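Local coordinates for protein alpha-L-rhamnosidase (Streptomyces avermitilis, PDB 3W5M) that hydrolyses terminal non-reducing alpha-L-rhamnose residues from alpha-L-rhamnosides such as citrus flavonoids and gum arabic, and binds L-rhamnose through a calcium-dependent carbohydrate-binding module, at residues 598-603 and 931-936; 618-623 and 655-660; 698-703 and 772-777; 763-768 and 821-826. All blocks are in the same frame, centred on the assembly; numbering follows the deposited sequence.

Contact 1 (598-603 and 931-936)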
loop_
_atom_site.group_PDB
_atom_site.type_symbol
_atom_site.label_atom_id
_atom_site.label_comp_id
_atom_site.label_asym_id
_atom_site.label_seq_id
_atom_site.Cartn_x
_atom_site.Cartn_y
_atom_site.Cartn_z
ATOM N N PHE A 598 -2.216 -0.839 -16.012
ATOM C CA PHE A 598 -3.142 0.292 -16.104
ATOM C C PHE A 598 -4.173 -0.020 -17.176
ATOM O O PHE A 598 -3.853 -0.597 -18.199
ATOM C CB PHE A 598 -2.379 1.594 -16.411
ATOM C CG PHE A 598 -1.501 2.023 -15.275
ATOM C CD1 PHE A 598 -0.189 1.537 -15.175
ATOM C CD2 PHE A 598 -2.010 2.832 -14.261
ATOM C CE1 PHE A 598 0.595 1.884 -14.075
ATOM C CE2 PHE A 598 -1.220 3.194 -13.168
ATOM C CZ PHE A 598 0.084 2.714 -13.082
ATOM N N THR A 599 -5.429 0.328 -16.924
ATOM C CA THR A 599 -6.495 -0.171 -17.780
ATOM C C THR A 599 -7.410 0.934 -18.311
ATOM O O THR A 599 -8.478 0.641 -18.861
ATOM C CB THR A 599 -7.368 -1.206 -17.026
ATOM O OG1 THR A 599 -7.766 -0.649 -15.771
ATOM C CG2 THR A 599 -6.572 -2.527 -16.791
ATOM N N PHE A 600 -7.010 2.194 -18.174
ATOM C CA PHE A 600 -7.827 3.274 -18.727
ATOM C C PHE A 600 -7.002 4.397 -19.314
ATOM O O PHE A 600 -6.318 5.122 -18.577
ATOM C CB PHE A 600 -8.801 3.846 -17.677
ATOM C CG PHE A 600 -10.025 4.502 -18.287
ATOM C CD1 PHE A 600 -9.999 5.831 -18.703
ATOM C CD2 PHE A 600 -11.210 3.773 -18.464
ATOM C CE1 PHE A 600 -11.124 6.419 -19.273
ATOM C CE2 PHE A 600 -12.328 4.367 -19.028
ATOM C CZ PHE A 600 -12.282 5.688 -19.432
ATOM N N GLU A 601 -7.077 4.544 -20.634
ATOM C CA GLU A 601 -6.433 5.671 -21.327
ATOM C C GLU A 601 -7.490 6.744 -21.545
ATOM O O GLU A 601 -8.562 6.444 -22.056
ATOM C CB GLU A 601 -5.900 5.237 -22.682
ATOM C CG GLU A 601 -5.075 3.968 -22.673
ATOM C CD GLU A 601 -3.622 4.238 -22.964
ATOM O OE1 GLU A 601 -3.335 5.336 -23.493
ATOM O OE2 GLU A 601 -2.772 3.360 -22.671
ATOM N N PHE A 602 -7.184 7.982 -21.170
ATOM C CA PHE A 602 -8.156 9.069 -21.201
ATOM C C PHE A 602 -7.443 10.320 -21.674
ATOM O O PHE A 602 -6.392 10.674 -21.123
ATOM C CB PHE A 602 -8.714 9.266 -19.796
ATOM C CG PHE A 602 -9.691 10.409 -19.651
ATOM C CD1 PHE A 602 -10.986 10.313 -20.139
ATOM C CD2 PHE A 602 -9.323 11.561 -18.967
ATOM C CE1 PHE A 602 -11.897 11.366 -19.966
ATOM C CE2 PHE A 602 -10.212 12.613 -18.790
ATOM C CZ PHE A 602 -11.508 12.512 -19.287
ATOM N N GLU A 603 -8.017 10.993 -22.684
ATOM C CA GLU A 603 -7.452 12.240 -23.195
ATOM C C GLU A 603 -8.557 13.135 -23.730
ATOM O O GLU A 603 -9.431 12.676 -24.466
ATOM C CB GLU A 603 -6.422 11.954 -24.284
ATOM C CG GLU A 603 -5.698 13.190 -24.793
ATOM C CD GLU A 603 -4.760 12.881 -25.943
ATOM O OE1 GLU A 603 -4.747 11.721 -26.431
ATOM O OE2 GLU A 603 -4.032 13.811 -26.359
ATOM N N ALA A 931 -15.697 10.423 -21.155
ATOM C CA ALA A 931 -15.335 9.314 -22.034
ATOM C C ALA A 931 -16.598 8.518 -22.450
ATOM O O ALA A 931 -16.652 7.956 -23.528
ATOM C CB ALA A 931 -14.300 8.421 -21.358
ATOM N N GLY A 932 -17.614 8.504 -21.599
ATOM C CA GLY A 932 -18.859 7.821 -21.943
ATOM C C GLY A 932 -18.729 6.305 -21.928
ATOM O O GLY A 932 -19.202 5.625 -22.846
ATOM N N ILE A 933 -18.086 5.776 -20.882
ATOM C CA ILE A 933 -17.869 4.328 -20.739
ATOM C C ILE A 933 -18.310 3.934 -19.349
ATOM O O ILE A 933 -17.681 4.321 -18.366
ATOM C CB ILE A 933 -16.381 3.932 -20.941
ATOM C CG1 ILE A 933 -15.940 4.238 -22.375
ATOM C CG2 ILE A 933 -16.169 2.448 -20.594
ATOM C CD1 ILE A 933 -14.481 3.916 -22.679
ATOM N N ALA A 934 -19.413 3.193 -19.247
ATOM C CA ALA A 934 -19.959 2.807 -17.939
ATOM C C ALA A 934 -20.638 1.452 -18.083
ATOM O O ALA A 934 -21.054 1.116 -19.163
ATOM C CB ALA A 934 -20.956 3.846 -17.437
ATOM N N PRO A 935 -20.705 0.657 -17.010
ATOM C CA PRO A 935 -21.303 -0.676 -17.224
ATOM C C PRO A 935 -22.836 -0.656 -17.142
ATOM O O PRO A 935 -23.381 -0.301 -16.107
ATOM C CB PRO A 935 -20.708 -1.509 -16.093
ATOM C CG PRO A 935 -20.373 -0.530 -15.013
ATOM C CD PRO A 935 -20.098 0.797 -15.666
ATOM N N GLY A 936 -23.510 -1.029 -18.230
ATOM C CA GLY A 936 -24.971 -1.233 -18.220
ATOM C C GLY A 936 -25.377 -2.527 -17.532
ATOM O O GLY A 936 -26.418 -2.602 -16.867
#
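The backbone oxygen of Ala931, the residue whose methyl packs against Phe600 and Phe602, accepts a hydrogen bond from the hydroxyl of Thr969, so the alanine is anchored on its polar side while its CB faces two rings. That methyl reaches both at the rim: CB of Ala931 lies 3.9 Å from CZ of Phe600 and 4.0 Å from CD1 of Phe602, close to each ring's plane. The small methyl of an alanine suits a place where two ring edges converge. Phe600 and Phe602 stand two apart on strand 600-604 and thus extend from the same side of it. In Phe602 CG is anti to the backbone N (chi1 177°), which carries the ring across to the alanine although its CB does not aim there. The strand is the outermost one of an antiparallel sheet, pairing with strand 955-962 of the C-terminal beta-sandwich, and leads into helix 607-622 of the (alpha/alpha)6-barrel; residues 931-936 carry the chain back out of that barrel after helix 923-929. Gly932, with phi 72°, makes the turn after this helix. Beyond it Ile933 brings its CD1 to 4.3 Å from CE2 of Phe600, meeting the ring obliquely, while the oxygen of Ile933 bonds to the hydroxyl of Tyr653. Tyr927 and Tyr653 meet the Phe600 ring as well, and His613 meets that of Phe602.

Contact 2 (618-623 and 655-660)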
loop_
_atom_site.group_PDB
_atom_site.type_symbol
_atom_site.label_atom_id
_atom_site.label_comp_id
_atom_site.label_asym_id
_atom_site.label_seq_id
_atom_site.Cartn_x
_atom_site.Cartn_y
_atom_site.Cartn_z
ATOM N N TRP A 618 -1.680 8.568 -10.527
ATOM C CA TRP A 618 -0.503 8.613 -9.650
ATOM C C TRP A 618 -0.878 8.455 -8.169
ATOM O O TRP A 618 -0.158 7.806 -7.427
ATOM C CB TRP A 618 0.369 9.863 -9.930
ATOM C CG TRP A 618 1.274 9.716 -11.116
ATOM C CD1 TRP A 618 1.025 10.101 -12.390
ATOM C CD2 TRP A 618 2.565 9.079 -11.130
ATOM N NE1 TRP A 618 2.082 9.759 -13.204
ATOM C CE2 TRP A 618 3.045 9.141 -12.453
ATOM C CE3 TRP A 618 3.358 8.464 -10.140
ATOM C CZ2 TRP A 618 4.309 8.621 -12.838
ATOM C CZ3 TRP A 618 4.608 7.936 -10.512
ATOM C CH2 TRP A 618 5.066 8.026 -11.856
ATOM N N GLY A 619 -1.983 9.068 -7.716
ATOM C CA GLY A 619 -2.456 8.876 -6.361
ATOM C C GLY A 619 -2.850 7.424 -6.128
ATOM O O GLY A 619 -2.591 6.865 -5.054
ATOM N N GLN A 620 -3.442 6.787 -7.139
ATOM C CA GLN A 620 -3.843 5.392 -6.970
ATOM C C GLN A 620 -2.589 4.513 -6.864
ATOM O O GLN A 620 -2.426 3.738 -5.918
ATOM C CB GLN A 620 -4.679 4.911 -8.142
ATOM C CG GLN A 620 -5.045 3.433 -8.054
ATOM C CD GLN A 620 -5.868 2.966 -9.239
ATOM O OE1 GLN A 620 -6.409 1.844 -9.250
ATOM N NE2 GLN A 620 -5.930 3.791 -10.258
ATOM N N ARG A 621 -1.702 4.648 -7.821
ATOM C CA ARG A 621 -0.547 3.734 -7.844
ATOM C C ARG A 621 0.350 3.921 -6.624
ATOM O O ARG A 621 0.935 2.949 -6.112
ATOM C CB ARG A 621 0.217 3.832 -9.166
ATOM C CG ARG A 621 1.233 4.955 -9.255
ATOM C CD ARG A 621 1.822 4.987 -10.648
ATOM N NE ARG A 621 0.962 5.728 -11.576
ATOM C CZ ARG A 621 1.241 5.949 -12.864
ATOM N NH1 ARG A 621 2.352 5.459 -13.416
ATOM N NH2 ARG A 621 0.402 6.665 -13.615
ATOM N N GLY A 622 0.442 5.151 -6.132
ATOM C CA GLY A 622 1.274 5.424 -4.963
ATOM C C GLY A 622 0.773 4.729 -3.707
ATOM O O GLY A 622 1.533 4.433 -2.774
ATOM N N ASN A 623 -0.532 4.475 -3.678
ATOM C CA ASN A 623 -1.129 3.867 -2.503
ATOM C C ASN A 623 -1.595 2.429 -2.708
ATOM O O ASN A 623 -2.399 1.900 -1.900
ATOM C CB ASN A 623 -2.327 4.720 -2.088
ATOM C CG ASN A 623 -1.900 5.985 -1.391
ATOM O OD1 ASN A 623 -1.472 5.942 -0.242
ATOM N ND2 ASN A 623 -1.979 7.114 -2.092
ATOM N N MET A 655 -6.781 0.894 -12.983
ATOM C CA MET A 655 -5.871 -0.269 -12.959
ATOM C C MET A 655 -6.701 -1.524 -12.770
ATOM O O MET A 655 -7.824 -1.464 -12.244
ATOM C CB MET A 655 -4.904 -0.190 -11.787
ATOM C CG MET A 655 -3.968 0.991 -11.825
ATOM S SD MET A 655 -2.886 1.098 -10.383
ATOM C CE MET A 655 -1.691 -0.226 -10.662
ATOM N N GLU A 656 -6.169 -2.649 -13.226
ATOM C CA GLU A 656 -6.762 -3.933 -12.878
ATOM C C GLU A 656 -6.636 -4.076 -11.356
ATOM O O GLU A 656 -5.554 -4.271 -10.820
ATOM C CB GLU A 656 -6.099 -5.090 -13.625
ATOM C CG GLU A 656 -6.742 -6.449 -13.292
ATOM C CD GLU A 656 -6.045 -7.190 -12.154
ATOM O OE1 GLU A 656 -4.854 -7.544 -12.313
ATOM O OE2 GLU A 656 -6.677 -7.447 -11.083
ATOM N N SER A 657 -7.762 -3.921 -10.663
ATOM C CA SER A 657 -7.777 -3.840 -9.209
ATOM C C SER A 657 -8.423 -5.068 -8.577
ATOM O O SER A 657 -8.507 -5.157 -7.350
ATOM C CB SER A 657 -8.510 -2.551 -8.750
ATOM O OG SER A 657 -7.796 -1.397 -9.194
ATOM N N ALA A 658 -8.807 -6.056 -9.402
ATOM C CA ALA A 658 -9.480 -7.246 -8.872
ATOM C C ALA A 658 -8.615 -8.078 -7.940
ATOM O O ALA A 658 -9.027 -8.402 -6.840
ATOM C CB ALA A 658 -10.020 -8.107 -10.001
ATOM N N ARG A 659 -7.414 -8.467 -8.370
ATOM C CA ARG A 659 -6.602 -9.281 -7.489
ATOM C C ARG A 659 -6.234 -8.471 -6.224
ATOM O O ARG A 659 -6.218 -9.018 -5.110
ATOM C CB ARG A 659 -5.322 -9.716 -8.202
ATOM C CG ARG A 659 -5.531 -10.731 -9.343
ATOM C CD ARG A 659 -4.173 -11.011 -10.010
ATOM N NE ARG A 659 -3.714 -9.798 -10.693
ATOM C CZ ARG A 659 -2.427 -9.436 -10.817
ATOM N NH1 ARG A 659 -1.453 -10.185 -10.323
ATOM N NH2 ARG A 659 -2.129 -8.290 -11.432
ATOM N N PHE A 660 -5.932 -7.175 -6.403
ATOM C CA PHE A 660 -5.440 -6.348 -5.289
ATOM C C PHE A 660 -6.523 -6.185 -4.222
ATOM O O PHE A 660 -6.268 -6.401 -3.040
ATOM C CB PHE A 660 -4.985 -4.958 -5.776
ATOM C CG PHE A 660 -4.153 -4.194 -4.757
ATOM C CD1 PHE A 660 -2.823 -4.582 -4.465
ATOM C CD2 PHE A 660 -4.689 -3.095 -4.097
ATOM C CE1 PHE A 660 -2.058 -3.874 -3.534
ATOM C CE2 PHE A 660 -3.937 -2.383 -3.162
ATOM C CZ PHE A 660 -2.615 -2.773 -2.885
#
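Gln620 lays its extended side chain along that of Met655, the two sliding past each other in opposite directions. Its CD lies 3.7 Å from SD of Met655, and its CG 3.9 Å from the same sulfur. The setting is the (alpha/alpha)6-barrel: Gln620 sits on helix 607-622, and Met655 begins the short link from helix 641-654 to helix 658-671. The thioether, apolar and pliable, suits a place beside both methylenes and an amide. CG of Met655 lies anti to the carbonyl carbon (chi1 -63°) and a bend at chi3 (74°) brings the chain round, leaving SD 4.3 Å from CB of Arg621. Were Gln620 cut back to an alanine, the Met655 sulfur would probably lose the methylene and amide carbon beside it, and the thioether could turn more freely. The Arg621 guanidinium itself lies over one face of the Trp618 ring, while its NH2 bonds to the hydroxyl of Thr617. In the link, Glu656 prepares the next helix by binding Arg659 twice over, main chain and side chain. Its OE2 accepts from N of Arg659 at 3.0 Å, nearly straight at 170°, a capping bond, and its OE1 takes both NE and NH2 of Arg659 in a salt bridge, each at 3.0 Å.

Contact 3 (698-703 and 772-777)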
loop_
_atom_site.group_PDB
_atom_site.type_symbol
_atom_site.label_atom_id
_atom_site.label_comp_id
_atom_site.label_asym_id
_atom_site.label_seq_id
_atom_site.Cartn_x
_atom_site.Cartn_y
_atom_site.Cartn_z
ATOM N N ALA A 698 -16.966 -0.375 3.650
ATOM C CA ALA A 698 -16.124 -0.875 2.586
ATOM C C ALA A 698 -16.311 -2.367 2.373
ATOM O O ALA A 698 -16.173 -2.851 1.249
ATOM C CB ALA A 698 -14.656 -0.559 2.863
ATOM N N GLY A 699 -16.601 -3.089 3.448
ATOM C CA GLY A 699 -16.896 -4.538 3.394
ATOM C C GLY A 699 -18.064 -4.927 2.486
ATOM O O GLY A 699 -18.157 -6.075 2.054
ATOM N N VAL A 700 -18.971 -3.972 2.233
ATOM C CA VAL A 700 -20.098 -4.123 1.315
ATOM C C VAL A 700 -19.846 -3.435 -0.042
ATOM O O VAL A 700 -20.073 -4.022 -1.121
ATOM C CB VAL A 700 -21.395 -3.512 1.933
ATOM C CG1 VAL A 700 -22.621 -4.038 1.182
ATOM C CG2 VAL A 700 -21.462 -3.784 3.426
ATOM N N THR A 701 -19.343 -2.200 -0.002
ATOM C CA THR A 701 -19.252 -1.372 -1.202
ATOM C C THR A 701 -18.111 -1.774 -2.117
ATOM O O THR A 701 -18.199 -1.613 -3.317
ATOM C CB THR A 701 -19.060 0.128 -0.893
ATOM O OG1 THR A 701 -17.882 0.305 -0.114
ATOM C CG2 THR A 701 -20.255 0.695 -0.081
ATOM N N VAL A 702 -17.041 -2.270 -1.526
ATOM C CA VAL A 702 -15.877 -2.662 -2.338
ATOM C C VAL A 702 -16.143 -3.983 -3.134
ATOM O O VAL A 702 -15.834 -4.052 -4.331
ATOM C CB VAL A 702 -14.588 -2.661 -1.495
ATOM C CG1 VAL A 702 -13.431 -3.122 -2.347
ATOM C CG2 VAL A 702 -14.258 -1.229 -1.012
ATOM N N PRO A 703 -16.737 -5.018 -2.495
ATOM C CA PRO A 703 -17.161 -6.158 -3.319
ATOM C C PRO A 703 -18.131 -5.746 -4.414
ATOM O O PRO A 703 -18.047 -6.221 -5.554
ATOM C CB PRO A 703 -17.816 -7.101 -2.307
ATOM C CG PRO A 703 -17.123 -6.786 -1.024
ATOM C CD PRO A 703 -16.837 -5.322 -1.058
ATOM N N ALA A 772 -29.095 -6.731 -0.657
ATOM C CA ALA A 772 -30.207 -7.292 -1.447
ATOM C C ALA A 772 -29.801 -7.492 -2.904
ATOM O O ALA A 772 -30.170 -8.494 -3.527
ATOM C CB ALA A 772 -31.460 -6.411 -1.358
ATOM N N ARG A 773 -29.036 -6.546 -3.439
ATOM C CA ARG A 773 -28.555 -6.616 -4.806
ATOM C C ARG A 773 -27.615 -7.816 -4.969
ATOM O O ARG A 773 -27.697 -8.525 -5.978
ATOM C CB ARG A 773 -27.879 -5.305 -5.217
ATOM C CG ARG A 773 -28.829 -4.106 -5.328
ATOM C CD ARG A 773 -28.113 -2.927 -5.965
ATOM N NE ARG A 773 -28.471 -1.645 -5.354
ATOM C CZ ARG A 773 -27.806 -0.511 -5.568
ATOM N NH1 ARG A 773 -26.743 -0.490 -6.386
ATOM N NH2 ARG A 773 -28.205 0.608 -4.969
ATOM N N MET A 774 -26.753 -8.045 -3.974
ATOM C CA MET A 774 -25.825 -9.198 -3.976
ATOM C C MET A 774 -26.579 -10.525 -3.923
ATOM O O MET A 774 -26.280 -11.445 -4.702
ATOM C CB MET A 774 -24.867 -9.143 -2.780
ATOM C CG MET A 774 -23.884 -7.984 -2.837
ATOM S SD MET A 774 -22.754 -8.056 -1.435
ATOM C CE MET A 774 -21.828 -6.541 -1.679
ATOM N N ALA A 775 -27.536 -10.629 -2.992
ATOM C CA ALA A 775 -28.334 -11.847 -2.831
ATOM C C ALA A 775 -28.977 -12.172 -4.165
ATOM O O ALA A 775 -28.984 -13.340 -4.602
ATOM C CB ALA A 775 -29.397 -11.657 -1.745
ATOM N N THR A 776 -29.507 -11.132 -4.809
ATOM C CA THR A 776 -30.179 -11.235 -6.103
ATOM C C THR A 776 -29.221 -11.751 -7.194
ATOM O O THR A 776 -29.533 -12.716 -7.881
ATOM C CB THR A 776 -30.833 -9.889 -6.498
ATOM O OG1 THR A 776 -31.847 -9.567 -5.535
ATOM C CG2 THR A 776 -31.469 -9.938 -7.868
ATOM N N GLU A 777 -28.056 -11.129 -7.336
ATOM C CA GLU A 777 -27.080 -11.617 -8.319
ATOM C C GLU A 777 -26.657 -13.061 -8.099
ATOM O O GLU A 777 -26.377 -13.781 -9.055
ATOM C CB GLU A 777 -25.853 -10.705 -8.376
ATOM C CG GLU A 777 -26.178 -9.269 -8.804
ATOM C CD GLU A 777 -26.779 -9.159 -10.206
ATOM O OE1 GLU A 777 -26.187 -9.684 -11.169
ATOM O OE2 GLU A 777 -27.850 -8.539 -10.356
#
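The flat group at the centre of this contact is the peptide carbonyl of Val700, met at its oxygen by the terminal methyl of Met774: O of Val700 and CE of Met774 are 3.1 Å apart, a tight approach. A second carbonyl, that of Ala772, is engaged on opposite faces, by N of Thr776 from one and by OG1 of Thr776 from the other, the latter bond measuring 2.8 Å; a threonine suits a helix turn where its hydroxyl can fold back on the main chain. Both segments are helical parts of the (alpha/alpha)6-barrel, the beginning of helix 698-710 and the last turns of helix 756-777, and the side chain that reaches from one helix to the other is Met774. The Met774 chain is extended beyond CG (chi2 -177°, chi3 -176°), so its methyl arrives end-on, crossing Val700 obliquely with CE 3.9 Å from CG1 of Val700. The same CE lies 4.1 Å from CB of Pro703. That proline has no N-H to give to the preceding turn, and helix 698-710 kinks there. Trp704 and Leu716 also pack on Met774, and Trp726 on Val700. The join is therefore chiefly dispersive: the long, unbranched thioether suits a contact made by its terminal methyl, and the slight positive charge expected on a methyl bonded to sulfur is compatible with its closeness to the Val700 oxygen.

Contact 4 (763-768 and 821-826)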
loop_
_atom_site.group_PDB
_atom_site.type_symbol
_atom_site.label_atom_id
_atom_site.label_comp_id
_atom_site.label_asym_id
_atom_site.label_seq_id
_atom_site.Cartn_x
_atom_site.Cartn_y
_atom_site.Cartn_z
ATOM N N TYR A 763 -25.818 5.319 5.452
ATOM C CA TYR A 763 -24.925 4.190 5.140
ATOM C C TYR A 763 -25.471 2.810 5.531
ATOM O O TYR A 763 -25.269 1.823 4.800
ATOM C CB TYR A 763 -23.493 4.447 5.655
ATOM C CG TYR A 763 -22.576 4.852 4.524
ATOM C CD1 TYR A 763 -22.072 3.878 3.655
ATOM C CD2 TYR A 763 -22.227 6.186 4.288
ATOM C CE1 TYR A 763 -21.264 4.212 2.591
ATOM C CE2 TYR A 763 -21.402 6.533 3.217
ATOM C CZ TYR A 763 -20.898 5.528 2.383
ATOM O OH TYR A 763 -20.078 5.806 1.290
ATOM N N PHE A 764 -26.205 2.748 6.645
ATOM C CA PHE A 764 -26.876 1.537 7.091
ATOM C C PHE A 764 -27.875 1.043 6.026
ATOM O O PHE A 764 -27.843 -0.126 5.614
ATOM C CB PHE A 764 -27.539 1.820 8.469
ATOM C CG PHE A 764 -28.304 0.661 9.088
ATOM C CD1 PHE A 764 -28.034 -0.675 8.783
ATOM C CD2 PHE A 764 -29.288 0.920 10.038
ATOM C CE1 PHE A 764 -28.733 -1.704 9.386
ATOM C CE2 PHE A 764 -29.984 -0.119 10.653
ATOM C CZ PHE A 764 -29.709 -1.434 10.330
ATOM N N ALA A 765 -28.761 1.941 5.587
ATOM C CA ALA A 765 -29.710 1.657 4.510
ATOM C C ALA A 765 -29.014 1.204 3.243
ATOM O O ALA A 765 -29.435 0.218 2.636
ATOM C CB ALA A 765 -30.557 2.888 4.201
ATOM N N HIS A 766 -27.970 1.934 2.841
ATOM C CA HIS A 766 -27.261 1.636 1.598
ATOM C C HIS A 766 -26.632 0.236 1.643
ATOM O O HIS A 766 -26.650 -0.498 0.630
ATOM C CB HIS A 766 -26.167 2.675 1.330
ATOM C CG HIS A 766 -25.514 2.544 -0.016
ATOM N ND1 HIS A 766 -26.215 2.620 -1.199
ATOM C CD2 HIS A 766 -24.215 2.362 -0.359
ATOM C CE1 HIS A 766 -25.379 2.496 -2.216
ATOM N NE2 HIS A 766 -24.159 2.332 -1.734
ATOM N N SER A 767 -26.052 -0.106 2.796
ATOM C CA SER A 767 -25.525 -1.456 2.994
ATOM C C SER A 767 -26.618 -2.536 2.885
ATOM O O SER A 767 -26.388 -3.585 2.285
ATOM C CB SER A 767 -24.765 -1.573 4.306
ATOM O OG SER A 767 -23.519 -0.942 4.157
ATOM N N ALA A 768 -27.801 -2.277 3.446
ATOM C CA ALA A 768 -28.928 -3.201 3.293
ATOM C C ALA A 768 -29.352 -3.353 1.825
ATOM O O ALA A 768 -29.676 -4.461 1.375
ATOM C CB ALA A 768 -30.120 -2.743 4.146
ATOM N N MET A 821 -28.200 7.480 -2.690
ATOM C CA MET A 821 -28.578 6.220 -2.063
ATOM C C MET A 821 -30.085 5.962 -2.144
ATOM O O MET A 821 -30.584 5.009 -1.551
ATOM C CB MET A 821 -28.098 6.157 -0.611
ATOM C CG MET A 821 -26.571 6.229 -0.482
ATOM S SD MET A 821 -26.016 6.401 1.212
ATOM C CE MET A 821 -24.228 6.238 0.965
ATOM N N ASN A 822 -30.772 6.816 -2.892
ATOM C CA ASN A 822 -32.215 6.696 -3.159
ATOM C C ASN A 822 -33.017 6.746 -1.879
ATOM O O ASN A 822 -33.940 5.943 -1.664
ATOM C CB ASN A 822 -32.504 5.448 -4.018
ATOM C CG ASN A 822 -31.740 5.475 -5.335
ATOM O OD1 ASN A 822 -31.774 6.471 -6.048
ATOM N ND2 ASN A 822 -31.014 4.397 -5.644
ATOM N N LEU A 823 -32.656 7.718 -1.025
ATOM C CA LEU A 823 -33.280 7.872 0.270
ATOM C C LEU A 823 -34.366 8.960 0.286
ATOM O O LEU A 823 -35.271 8.863 1.089
ATOM C CB LEU A 823 -32.249 8.087 1.373
ATOM C CG LEU A 823 -31.270 6.894 1.514
ATOM C CD1 LEU A 823 -30.141 7.221 2.471
ATOM C CD2 LEU A 823 -31.951 5.606 1.957
ATOM N N VAL A 824 -34.280 9.943 -0.611
ATOM C CA VAL A 824 -35.297 11.004 -0.713
ATOM C C VAL A 824 -36.571 10.371 -1.299
ATOM O O VAL A 824 -36.496 9.683 -2.304
ATOM C CB VAL A 824 -34.846 12.134 -1.673
ATOM C CG1 VAL A 824 -35.852 13.269 -1.683
ATOM C CG2 VAL A 824 -33.481 12.686 -1.296
ATOM N N PRO A 825 -37.751 10.622 -0.698
ATOM C CA PRO A 825 -38.959 10.171 -1.422
ATOM C C PRO A 825 -38.965 10.708 -2.866
ATOM O O PRO A 825 -38.533 11.842 -3.104
ATOM C CB PRO A 825 -40.115 10.761 -0.606
ATOM C CG PRO A 825 -39.528 11.129 0.726
ATOM C CD PRO A 825 -38.068 11.425 0.495
ATOM N N ASP A 826 -39.444 9.911 -3.825
ATOM C CA ASP A 826 -39.347 10.296 -5.234
ATOM C C ASP A 826 -40.020 11.608 -5.550
ATOM O O ASP A 826 -39.544 12.345 -6.390
ATOM C CB ASP A 826 -39.850 9.201 -6.155
ATOM C CG ASP A 826 -38.868 8.065 -6.242
ATOM O OD1 ASP A 826 -38.935 7.200 -5.355
ATOM O OD2 ASP A 826 -37.992 8.080 -7.154
HETATM O O HOH W 1 -29.034 2.772 -1.301
#
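CA of Met821 comes within 6.0 Å of CA of His766 just where helix 812-820 ends, and Asn822, with positive phi (60°), closes that helix as the C-prime residue of a Schellman motif, so the chain swings past helix 756-777. Met821, extended beyond CG, reaches the Tyr763 ring with its methyl; its side chain crosses those of Tyr763 and His766 at about a right angle. The methyl settles over the middle of one Tyr763 face: CE of Met821 stands 3.7 Å from the ring centroid, 13° off the normal, a CH-pi contact. SD follows above the same face at a distance, making a Met-aromatic pair, and lies 3.7 Å from CB of His766. A water ties the polar atoms together, 2.8 Å from ND1 of His766 and donating to O of Met821 at 2.7 Å. Beside His766 in the helix, a short alanine suits the close approach of leucine: CB of Ala765 meets CD2 of Leu823 at 3.8 Å. This part of the (alpha/alpha)6-barrel borders the active site, since the Tyr763 side chain is about 7 Å from that of Trp695, which binds rhamnose. With a leucine in place of Tyr763, the Met821 methyl would probably lose its flat seat and Asn645 the hydroxyl it bonds. Chemically, the loop meets the helix through a polarisable thioether against two aromatic rings and an aliphatic pair, with one water bonded to the Met821 carbonyl.

Along the chain, contact 1 closes the longest loop and encloses the other three: it joins the strand entering the (alpha/alpha)6-barrel to the segment leaving it for the C-terminal beta-sandwich. Contact 2 comes next and touches contact 1, Phe598 CZ lying 3.4 Å from Arg621 CZ, and strand 600-604 is followed in the chain by helix 607-622. Contacts 3 and 4 follow, interleaved in sequence and both built on helix 756-777; their centres are 14 Å apart, and Val700 packs on Ser767 between them. Contacts 2 and 4 are farthest apart, with centres 29 Å from each other. Contacts 2 to 4 thus join helices and loops of the catalytic barrel, while contact 1 seats it against its neighbouring domain.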